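Local structure of beta-lactamase (Serratia marcescens, 5GWA) at residues 53-58 and 131-136; 118-123 and 141-146. The protein probably hydrolyses beta-lactam antibiotics as a class A extended-spectrum beta-lactamase, and is bound here by the inhibitor avibactam. All coordinates share one frame; numbering follows the deposited sequence.

Contact 1. Residues 53-58 and 131-136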
loop_
_atom_site.group_PDB
_atom_site.type_symbol
_atom_site.label_atom_id
_atom_site.label_comp_id
_atom_site.label_asym_id
_atom_site.label_seq_id
_atom_site.Cartn_x
_atom_site.Cartn_y
_atom_site.Cartn_z
ATOM N N LEU A 53 -6.354 18.053 -5.150
ATOM C CA LEU A 53 -6.616 17.352 -6.415
ATOM C C LEU A 53 -8.118 17.197 -6.690
ATOM O O LEU A 53 -8.597 17.539 -7.791
ATOM C CB LEU A 53 -5.928 15.985 -6.350
ATOM C CG LEU A 53 -6.298 15.032 -7.470
ATOM C CD1 LEU A 53 -5.932 15.590 -8.834
ATOM C CD2 LEU A 53 -5.660 13.677 -7.243
ATOM N N ALA A 54 -8.882 16.886 -5.653
ATOM C CA ALA A 54 -10.308 16.666 -5.766
ATOM C C ALA A 54 -11.005 17.979 -6.131
ATOM O O ALA A 54 -11.893 17.995 -6.985
ATOM C CB ALA A 54 -10.864 16.067 -4.511
ATOM N N LEU A 55 -10.589 19.063 -5.500
ATOM C CA LEU A 55 -11.086 20.399 -5.898
ATOM C C LEU A 55 -10.892 20.640 -7.378
ATOM O O LEU A 55 -11.846 21.039 -8.057
ATOM C CB LEU A 55 -10.382 21.511 -5.124
ATOM C CG LEU A 55 -10.609 21.557 -3.618
ATOM C CD1 LEU A 55 -9.739 22.623 -3.000
ATOM C CD2 LEU A 55 -12.047 21.793 -3.233
ATOM N N ALA A 56 -9.682 20.413 -7.893
ATOM C CA ALA A 56 -9.408 20.714 -9.295
ATOM C C ALA A 56 -10.229 19.780 -10.196
ATOM O O ALA A 56 -10.702 20.172 -11.265
ATOM C CB ALA A 56 -7.930 20.592 -9.588
ATOM N N VAL A 57 -10.257 18.501 -9.849
ATOM C CA VAL A 57 -11.076 17.557 -10.618
ATOM C C VAL A 57 -12.548 17.936 -10.681
ATOM O O VAL A 57 -13.171 17.921 -11.758
ATOM C CB VAL A 57 -10.924 16.144 -10.043
ATOM C CG1 VAL A 57 -11.893 15.170 -10.679
ATOM C CG2 VAL A 57 -9.510 15.695 -10.265
ATOM N N LEU A 58 -13.138 18.266 -9.540
ATOM C CA LEU A 58 -14.570 18.521 -9.514
ATOM C C LEU A 58 -14.875 19.832 -10.215
ATOM O O LEU A 58 -15.941 19.968 -10.766
ATOM C CB LEU A 58 -15.098 18.549 -8.077
ATOM C CG LEU A 58 -15.151 17.160 -7.454
ATOM C CD1 LEU A 58 -15.296 17.279 -5.933
ATOM C CD2 LEU A 58 -16.292 16.332 -8.040
ATOM N N ASN A 131 -1.487 25.210 -10.297
ATOM C CA ASN A 131 -1.993 26.507 -10.765
ATOM C C ASN A 131 -3.419 26.793 -10.305
ATOM O O ASN A 131 -3.749 27.918 -9.946
ATOM C CB ASN A 131 -1.922 26.567 -12.289
ATOM C CG ASN A 131 -0.510 26.670 -12.793
ATOM O OD1 ASN A 131 0.382 27.067 -12.062
ATOM N ND2 ASN A 131 -0.322 26.440 -14.095
ATOM N N PHE A 132 -4.274 25.792 -10.366
ATOM C CA PHE A 132 -5.654 25.929 -9.961
ATOM C C PHE A 132 -5.718 26.460 -8.545
ATOM O O PHE A 132 -6.487 27.360 -8.209
ATOM C CB PHE A 132 -6.381 24.588 -10.084
ATOM C CG PHE A 132 -7.757 24.596 -9.522
ATOM C CD1 PHE A 132 -8.791 25.193 -10.200
ATOM C CD2 PHE A 132 -7.986 24.158 -8.225
ATOM C CE1 PHE A 132 -10.041 25.287 -9.639
ATOM C CE2 PHE A 132 -9.258 24.131 -7.715
ATOM C CZ PHE A 132 -10.289 24.695 -8.414
ATOM N N ILE A 133 -4.948 25.826 -7.672
ATOM C CA ILE A 133 -4.941 26.220 -6.281
ATOM C C ILE A 133 -4.408 27.640 -6.119
ATOM O O ILE A 133 -5.034 28.455 -5.419
ATOM C CB ILE A 133 -4.091 25.235 -5.444
ATOM C CG1 ILE A 133 -4.768 23.855 -5.417
ATOM C CG2 ILE A 133 -3.924 25.747 -4.008
ATOM C CD1 ILE A 133 -6.160 23.780 -4.848
ATOM N N SER A 134 -3.271 27.930 -6.744
ATOM C CA SER A 134 -2.685 29.260 -6.700
ATOM C C SER A 134 -3.716 30.317 -7.112
ATOM O O SER A 134 -3.818 31.396 -6.485
ATOM C CB SER A 134 -1.466 29.353 -7.607
ATOM O OG SER A 134 -0.945 30.674 -7.545
ATOM N N LYS A 135 -4.503 30.000 -8.127
ATOM C CA LYS A 135 -5.458 30.995 -8.659
ATOM C C LYS A 135 -6.720 31.182 -7.839
ATOM O O LYS A 135 -7.447 32.181 -8.015
ATOM C CB LYS A 135 -5.823 30.651 -10.095
ATOM C CG LYS A 135 -4.648 30.744 -11.036
ATOM C CD LYS A 135 -4.493 32.175 -11.544
ATOM C CE LYS A 135 -3.255 32.321 -12.405
ATOM N NZ LYS A 135 -3.109 33.734 -12.863
ATOM N N LEU A 136 -6.907 30.336 -6.831
ATOM C CA LEU A 136 -7.940 30.582 -5.836
ATOM C C LEU A 136 -7.552 31.725 -4.883
ATOM O O LEU A 136 -8.369 32.133 -4.050
ATOM C CB LEU A 136 -8.239 29.297 -5.055
ATOM C CG LEU A 136 -8.833 28.152 -5.873
ATOM C CD1 LEU A 136 -9.003 26.914 -5.002
ATOM C CD2 LEU A 136 -10.161 28.511 -6.514
#

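Contact 2. Residues 118-123 and 141-146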
loop_
_atom_site.group_PDB
_atom_site.type_symbol
_atom_site.label_atom_id
_atom_site.label_comp_id
_atom_site.label_asym_id
_atom_site.label_seq_id
_atom_site.Cartn_x
_atom_site.Cartn_y
_atom_site.Cartn_z
ATOM N N ILE A 118 -4.535 8.445 -11.317
ATOM C CA ILE A 118 -5.541 8.396 -12.412
ATOM C C ILE A 118 -6.215 9.771 -12.575
ATOM O O ILE A 118 -6.305 10.329 -13.682
ATOM C CB ILE A 118 -6.619 7.323 -12.119
ATOM C CG1 ILE A 118 -6.034 5.918 -12.311
ATOM C CG2 ILE A 118 -7.828 7.509 -13.015
ATOM C CD1 ILE A 118 -6.879 4.848 -11.684
ATOM N N LEU A 119 -6.521 10.397 -11.450
ATOM C CA LEU A 119 -7.152 11.709 -11.463
ATOM C C LEU A 119 -6.178 12.826 -11.846
ATOM O O LEU A 119 -6.592 13.757 -12.555
ATOM C CB LEU A 119 -7.844 11.982 -10.110
ATOM C CG LEU A 119 -9.068 11.101 -9.793
ATOM C CD1 LEU A 119 -9.566 11.344 -8.388
ATOM C CD2 LEU A 119 -10.205 11.270 -10.805
ATOM N N PHE A 120 -4.917 12.773 -11.425
ATOM C CA PHE A 120 -3.887 13.718 -11.915
ATOM C C PHE A 120 -3.804 13.648 -13.429
ATOM O O PHE A 120 -3.848 14.677 -14.113
ATOM C CB PHE A 120 -2.509 13.461 -11.299
ATOM C CG PHE A 120 -2.255 14.204 -10.023
ATOM C CD1 PHE A 120 -2.298 15.577 -9.973
ATOM C CD2 PHE A 120 -1.949 13.502 -8.865
ATOM C CE1 PHE A 120 -2.097 16.245 -8.785
ATOM C CE2 PHE A 120 -1.581 14.172 -7.716
ATOM C CZ PHE A 120 -1.696 15.528 -7.652
ATOM N N ARG A 121 -3.841 12.442 -13.971
ATOM C CA ARG A 121 -3.802 12.313 -15.435
ATOM C C ARG A 121 -5.035 12.888 -16.112
ATOM O O ARG A 121 -4.891 13.673 -17.099
ATOM C CB ARG A 121 -3.505 10.878 -15.842
ATOM C CG ARG A 121 -2.031 10.538 -15.595
ATOM C CD ARG A 121 -1.601 9.186 -16.159
ATOM N NE ARG A 121 -2.236 8.072 -15.454
ATOM C CZ ARG A 121 -1.774 7.523 -14.334
ATOM N NH1 ARG A 121 -0.659 7.979 -13.782
ATOM N NH2 ARG A 121 -2.398 6.476 -13.801
ATOM N N PHE A 122 -6.205 12.618 -15.551
ATOM C CA PHE A 122 -7.472 13.164 -16.062
ATOM C C PHE A 122 -7.476 14.689 -16.069
ATOM O O PHE A 122 -7.843 15.316 -17.069
ATOM C CB PHE A 122 -8.655 12.628 -15.260
ATOM C CG PHE A 122 -9.944 13.290 -15.606
ATOM C CD1 PHE A 122 -10.542 13.065 -16.840
ATOM C CD2 PHE A 122 -10.446 14.272 -14.803
ATOM C CE1 PHE A 122 -11.655 13.781 -17.215
ATOM C CE2 PHE A 122 -11.578 14.963 -15.141
ATOM C CZ PHE A 122 -12.187 14.711 -16.361
ATOM N N VAL A 123 -7.008 15.303 -14.990
ATOM C CA VAL A 123 -7.140 16.754 -14.822
ATOM C C VAL A 123 -6.049 17.498 -15.574
ATOM O O VAL A 123 -6.172 18.725 -15.782
ATOM C CB VAL A 123 -7.145 17.106 -13.312
ATOM C CG1 VAL A 123 -5.724 17.139 -12.754
ATOM C CG2 VAL A 123 -7.929 18.377 -13.032
ATOM N N ILE A 141 1.444 26.939 -1.332
ATOM C CA ILE A 141 1.216 25.528 -1.607
ATOM C C ILE A 141 1.958 25.171 -2.888
ATOM O O ILE A 141 1.803 25.873 -3.905
ATOM C CB ILE A 141 -0.289 25.205 -1.771
ATOM C CG1 ILE A 141 -1.057 25.585 -0.498
ATOM C CG2 ILE A 141 -0.501 23.717 -2.069
ATOM C CD1 ILE A 141 -2.554 25.458 -0.553
ATOM N N SER A 142 2.670 24.050 -2.864
ATOM C CA SER A 142 3.439 23.577 -4.012
ATOM C C SER A 142 3.009 22.166 -4.351
ATOM O O SER A 142 3.158 21.260 -3.527
ATOM C CB SER A 142 4.928 23.620 -3.712
ATOM O OG SER A 142 5.684 23.009 -4.747
ATOM N N ILE A 143 2.504 21.972 -5.565
ATOM C CA ILE A 143 2.105 20.642 -6.043
ATOM C C ILE A 143 2.951 20.313 -7.265
ATOM O O ILE A 143 2.774 20.922 -8.349
ATOM C CB ILE A 143 0.591 20.563 -6.299
ATOM C CG1 ILE A 143 -0.173 20.791 -4.981
ATOM C CG2 ILE A 143 0.183 19.262 -6.993
ATOM C CD1 ILE A 143 -1.645 21.081 -5.109
ATOM N N LYS A 144 3.798 19.296 -7.103
ATOM C CA LYS A 144 4.843 18.999 -8.072
ATOM C C LYS A 144 4.917 17.533 -8.494
ATOM O O LYS A 144 5.574 17.225 -9.472
ATOM C CB LYS A 144 6.167 19.449 -7.518
ATOM C CG LYS A 144 6.253 20.954 -7.303
ATOM C CD LYS A 144 6.255 21.758 -8.574
ATOM C CE LYS A 144 6.007 23.232 -8.247
ATOM N NZ LYS A 144 6.209 24.090 -9.446
ATOM N N ALA A 145 4.493 16.621 -7.628
ATOM C CA ALA A 145 4.810 15.206 -7.877
ATOM C C ALA A 145 3.593 14.343 -7.620
ATOM O O ALA A 145 2.891 14.516 -6.644
ATOM C CB ALA A 145 5.916 14.725 -6.984
ATOM N N THR A 146 3.414 13.357 -8.466
ATOM C CA THR A 146 2.345 12.380 -8.314
ATOM C C THR A 146 2.736 11.377 -7.234
ATOM O O THR A 146 3.845 11.414 -6.716
ATOM C CB THR A 146 2.134 11.580 -9.605
ATOM O OG1 THR A 146 3.343 10.882 -9.918
ATOM C CG2 THR A 146 1.740 12.476 -10.765
#

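Contact 1. Residues 53-58 and 131-136
The short helical segments 53-58 and 131-135 cross almost perpendicularly (91°), with axes 9.9 Å apart and Ala56 nearest to Phe132, their CA atoms 6.5 Å from each other. Phe132 carries most of the contact, touching both Ala56 and Leu55. Its CG is anti to the backbone N (chi1 172°), which sends the ring out from its own helix and against the backbone of the other. One face of the ring lies on Ala56. The CA of Ala56 forms a CH-pi contact 4.0 Å from the ring centroid and 21° off the ring normal, offset toward the rim. The methyl of Ala56 meets the same ring, with CB 3.8 Å from Phe132 CD2. Phe132 CE2 also comes to 3.7 Å from Ala56 N. The small alanine side chain thus lets the ring settle directly on the helix backbone. Leu55 adds its CB, which approaches Phe132 CE2 obliquely at 3.9 Å. Further out, Leu55 and Ile133 cross at about a right angle, with Leu55 CD1 at 4.2 Å from Ile133 CD1. The side chains meet through apolar packing, and the ring also rests on the backbone of Ala56. The contact joins helix 49-63 to helix 126-135 in the helical part of the class A fold. Helix 164-175 also packs here, with Leu170 touching both Leu55 and Ile133. Leu188 of helix 182-193 lies against Leu55.

Contact 2. Residues 118-123 and 141-146
Phe120 reaches from helix 113-123 to Thr146 and Ile143, two residues of segment 141-146, a short weak strand that runs on into a loop. The CA atoms of Phe120 and Thr146 are 7.3 Å apart, the nearest pair across the contact. At the root of the side chain, Phe120 CB is 4.4 Å from Thr146 CG2, the threonine methyl. The ring begins beside the same methyl, and Phe120 CD2 is 4.3 Å from Thr146 CG2. Farther out the partner changes. Phe120 CE1 lies 4.2 Å from Ile143 CG2, and the tip atom CZ is equally near, at 4.2 Å from Ile143 CG2. Both methyls approach the ring obliquely. On Ile143, CG2 is anti to the backbone N while CG1 lies beside it (chi1 -63°); this leaves the short branch to meet the ring. The contact is apolar and rather loose, with the ring spanning the two methyls along its length.

The polar half of Thr146 is used elsewhere. Its OG1 caps a backbone N of the helix that follows, and its own N bonds to Glu149 OE1, an exchange consistent with a capping box. Tyr49 helps to fix this region: its ring meets that of Phe120, and its OH bonds to Ala145 O. Asn160 ND2 bonds to the same carbonyl oxygen.

Segment 141-146 leads into the omega loop characteristic of class A beta-lactamases. Thr146 directly precedes Glu147, a residue of the avibactam pocket. Phe120 therefore packs helix 113-123 against the start of that loop, next to a residue of the pocket.

The two contacts have centres 10 Å apart and touch directly. Leu53 CD1 of contact 1 packs on Phe120 CD1 of contact 2 at 3.8 Å. Ile133 CG2 meets Ile141 CD1 at 3.7 Å, and Ala56 O is 3.7 Å from Val123 CG2. These touches make the two contacts parts of one packed region. Helices 113-123 and 126-135 and strand 141-142 follow one another in the chain. Helix 49-63 carries Lys50 of the avibactam pocket and begins just after Ser47, another pocket residue. In contact 2 the side chain of Thr146 is about 11 Å from bound avibactam. Contact 1 packs a later part of helix 49-63.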